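Local coordinates for synaptonemal complex protein 2 (Mus musculus, PDB 5IWZ), which helps build the axial and lateral elements of the synaptonemal complex and is required for normal meiotic chromosome synapsis and fertility in both sexes, at residues A[99-104]-A[147-152]. Sequence-based numbering, arbitrary orientation.
Sequences LVQKMV and KNQVLE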
ATOM      1  N   LEU A  99       3.735 -23.227  -5.380  1.00 34.19           N
ATOM      2  CA  LEU A  99       4.387 -22.030  -4.837  1.00 32.85           C
ATOM      3  C   LEU A  99       3.373 -21.024  -4.295  1.00 34.73           C
ATOM      4  O   LEU A  99       3.603 -20.404  -3.246  1.00 30.20           O
ATOM      5  CB  LEU A  99       5.261 -21.379  -5.907  1.00 32.64           C
ATOM      6  CG  LEU A  99       5.736 -19.934  -5.671  1.00 35.57           C
ATOM      7  CD1 LEU A  99       6.590 -19.813  -4.397  1.00 26.05           C
ATOM      8  CD2 LEU A  99       6.496 -19.435  -6.894  1.00 34.24           C
ATOM      9  N   VAL A 100       2.245 -20.851  -4.984  1.00 32.86           N
ATOM     10  CA  VAL A 100       1.264 -19.862  -4.547  1.00 32.86           C
ATOM     11  C   VAL A 100       0.737 -20.198  -3.150  1.00 30.31           C
ATOM     12  O   VAL A 100       0.555 -19.303  -2.311  1.00 29.90           O
ATOM     13  CB  VAL A 100       0.125 -19.742  -5.579  1.00 36.14           C
ATOM     14  CG1 VAL A 100      -0.954 -18.785  -5.080  1.00 37.12           C
ATOM     15  CG2 VAL A 100       0.669 -19.258  -6.916  1.00 34.27           C
ATOM     16  N   GLN A 101       0.508 -21.489  -2.867  1.00 30.41           N
ATOM     17  CA  GLN A 101       0.041 -21.890  -1.538  1.00 28.00           C
ATOM     18  C   GLN A 101       1.142 -21.760  -0.491  1.00 31.44           C
ATOM     19  O   GLN A 101       0.855 -21.441   0.668  1.00 32.94           O
ATOM     20  CB  GLN A 101      -0.501 -23.320  -1.561  1.00 28.83           C
ATOM     21  CG  GLN A 101      -1.917 -23.433  -2.123  1.00 46.56           C
ATOM     22  CD  GLN A 101      -1.965 -23.240  -3.633  1.00 57.95           C
ATOM     23  OE1 GLN A 101      -1.202 -23.868  -4.376  1.00 56.23           O
ATOM     24  NE2 GLN A 101      -2.853 -22.356  -4.095  1.00 55.40           N
ATOM     25  N   LYS A 102       2.404 -21.995  -0.861  1.00 25.36           N
ATOM     26  CA  LYS A 102       3.480 -21.620   0.056  1.00 31.14           C
ATOM     27  C   LYS A 102       3.439 -20.125   0.364  1.00 23.61           C
ATOM     28  O   LYS A 102       3.596 -19.719   1.519  1.00 29.46           O
ATOM     29  CB  LYS A 102       4.841 -22.019  -0.504  1.00 37.43           C
ATOM     30  CG  LYS A 102       5.366 -23.341   0.052  1.00 49.03           C
ATOM     31  CD  LYS A 102       4.639 -24.528  -0.511  1.00 49.03           C
ATOM     32  CE  LYS A 102       5.241 -25.848  -0.020  1.00 47.56           C
ATOM     33  NZ  LYS A 102       4.957 -26.093   1.426  1.00 50.81           N
ATOM     34  N   MET A 103       3.201 -19.288  -0.642  1.00 25.01           N
ATOM     35  CA  MET A 103       3.169 -17.851  -0.364  1.00 31.57           C
ATOM     36  C   MET A 103       1.984 -17.469   0.517  1.00 25.52           C
ATOM     37  O   MET A 103       2.103 -16.543   1.326  1.00 29.60           O
ATOM     38  CB  MET A 103       3.153 -17.067  -1.667  1.00 34.69           C
ATOM     39  CG  MET A 103       4.374 -17.415  -2.480  1.00 44.69           C
ATOM     40  SD  MET A 103       5.099 -16.024  -3.329  1.00 47.21           S
ATOM     41  CE  MET A 103       4.864 -14.705  -2.155  1.00 34.71           C
ATOM     42  N   VAL A 104       0.844 -18.166   0.386  1.00 26.77           N
ATOM     43  CA  VAL A 104      -0.263 -17.955   1.323  1.00 30.10           C
ATOM     44  C   VAL A 104       0.186 -18.281   2.739  1.00 29.76           C
ATOM     45  O   VAL A 104      -0.046 -17.515   3.691  1.00 27.18           O
ATOM     46  CB  VAL A 104      -1.483 -18.799   0.911  1.00 32.23           C
ATOM     47  CG1 VAL A 104      -2.546 -18.812   2.026  1.00 29.38           C
ATOM     48  CG2 VAL A 104      -2.062 -18.261  -0.385  1.00 27.23           C
ATOM     49  N   LYS A 147      -1.603 -16.582 -12.283  1.00 49.49           N
ATOM     50  CA  LYS A 147      -2.538 -15.475 -12.115  1.00 47.36           C
ATOM     51  C   LYS A 147      -3.842 -15.937 -11.469  1.00 42.92           C
ATOM     52  O   LYS A 147      -4.362 -15.278 -10.554  1.00 31.47           O
ATOM     53  CB  LYS A 147      -2.794 -14.836 -13.478  1.00 51.01           C
ATOM     54  CG  LYS A 147      -3.756 -13.677 -13.498  1.00 61.13           C
ATOM     55  CD  LYS A 147      -3.724 -13.049 -14.876  1.00 72.36           C
ATOM     56  CE  LYS A 147      -2.282 -12.819 -15.336  1.00 78.73           C
ATOM     57  NZ  LYS A 147      -2.145 -11.905 -16.501  1.00 83.59           N
ATOM     58  N   ASN A 148      -4.390 -17.068 -11.927  1.00 36.66           N
ATOM     59  CA  ASN A 148      -5.638 -17.548 -11.338  1.00 40.64           C
ATOM     60  C   ASN A 148      -5.460 -17.884  -9.859  1.00 40.08           C
ATOM     61  O   ASN A 148      -6.309 -17.530  -9.030  1.00 39.60           O
ATOM     62  CB  ASN A 148      -6.168 -18.771 -12.083  1.00 36.31           C
ATOM     63  CG  ASN A 148      -7.303 -19.449 -11.320  1.00 47.36           C
ATOM     64  OD1 ASN A 148      -8.439 -18.959 -11.307  1.00 43.25           O
ATOM     65  ND2 ASN A 148      -6.988 -20.549 -10.637  1.00 42.16           N
ATOM     66  N   GLN A 149      -4.375 -18.575  -9.510  1.00 37.54           N
ATOM     67  CA  GLN A 149      -4.184 -18.958  -8.113  1.00 36.25           C
ATOM     68  C   GLN A 149      -3.933 -17.745  -7.238  1.00 31.12           C
ATOM     69  O   GLN A 149      -4.415 -17.685  -6.102  1.00 34.52           O
ATOM     70  CB  GLN A 149      -3.037 -19.965  -7.974  1.00 39.02           C
ATOM     71  CG  GLN A 149      -3.347 -21.326  -8.592  1.00 38.15           C
ATOM     72  CD  GLN A 149      -2.301 -22.385  -8.274  1.00 38.35           C
ATOM     73  OE1 GLN A 149      -1.680 -22.367  -7.208  1.00 33.21           O
ATOM     74  NE2 GLN A 149      -2.085 -23.298  -9.216  1.00 34.58           N
ATOM     75  N   VAL A 150      -3.193 -16.760  -7.745  1.00 31.88           N
ATOM     76  CA  VAL A 150      -2.937 -15.561  -6.954  1.00 29.57           C
ATOM     77  C   VAL A 150      -4.243 -14.832  -6.659  1.00 30.58           C
ATOM     78  O   VAL A 150      -4.521 -14.469  -5.508  1.00 28.69           O
ATOM     79  CB  VAL A 150      -1.912 -14.649  -7.657  1.00 30.37           C
ATOM     80  CG1 VAL A 150      -1.848 -13.315  -6.948  1.00 30.39           C
ATOM     81  CG2 VAL A 150      -0.536 -15.294  -7.646  1.00 35.81           C
ATOM     82  N   LEU A 151      -5.069 -14.619  -7.694  1.00 29.48           N
ATOM     83  CA  LEU A 151      -6.371 -13.976  -7.516  1.00 33.87           C
ATOM     84  C   LEU A 151      -7.217 -14.729  -6.501  1.00 37.07           C
ATOM     85  O   LEU A 151      -7.796 -14.130  -5.582  1.00 31.32           O
ATOM     86  CB  LEU A 151      -7.121 -13.912  -8.856  1.00 31.89           C
ATOM     87  CG  LEU A 151      -7.238 -12.708  -9.801  1.00 43.37           C
ATOM     88  CD1 LEU A 151      -6.867 -11.376  -9.173  1.00 36.61           C
ATOM     89  CD2 LEU A 151      -6.469 -12.937 -11.097  1.00 51.74           C
ATOM     90  N   GLU A 152      -7.295 -16.054  -6.655  1.00 32.35           N
ATOM     91  CA  GLU A 152      -8.212 -16.857  -5.846  1.00 40.05           C
ATOM     92  C   GLU A 152      -7.801 -16.871  -4.380  1.00 32.53           C
ATOM     93  O   GLU A 152      -8.656 -16.823  -3.485  1.00 33.48           O
ATOM     94  CB  GLU A 152      -8.277 -18.294  -6.388  1.00 32.36           C
ATOM     95  CG  GLU A 152      -9.030 -18.429  -7.689  1.00 43.74           C
ATOM     96  CD  GLU A 152     -10.439 -17.901  -7.564  1.00 59.70           C
ATOM     97  OE1 GLU A 152     -11.118 -18.281  -6.586  1.00 62.53           O
ATOM     98  OE2 GLU A 152     -10.862 -17.088  -8.419  1.00 62.05           O
TER
HETATM   99  O   HOH W   1       1.112 -22.561  -6.959  1.00 32.38           O
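V100, at the first turn of helix 99-108, packs its branched side chain against Q149 and V150 of helix 144-163. The two segments run nearly parallel, crossing at -24° with axes 9.8 Å apart, and V100 and Q149, reaching from opposite helices, fill most of that gap. Its CG1, anti to the backbone N (chi1 176°), lies 3.8 Å from Q149 CB; V100 CG2 touches the same carbon and also meets V150 CG2 at 4.2 Å. Both methyls of V100 thus rest against Q149 CB from one side. Beyond CB, the Q149 chain runs extended (chi2 -171°) across the valine, placing OE1 3.6 Å from V100 CB. There the amide oxygen accepts a 2.8 Å hydrogen bond from a water, which in turn accepts one from V100 N, also 2.8 Å long. The amide of Q101 approaches the same oxygen after a bend at chi2, the two side chains crossing at about a right angle. Q149 NE2 makes a weak hydrogen bond back to E145 of its own helix. V150, buried, also packs on M182 of helix 169-185, within the armadillo-repeat-like helical part of the chain. The contact therefore grades from buried methyls to a polar, hydrated margin: the water gives the backbone N-H of a first-turn residue an acceptor and links it to the neighbouring helix through a glutamine side chain.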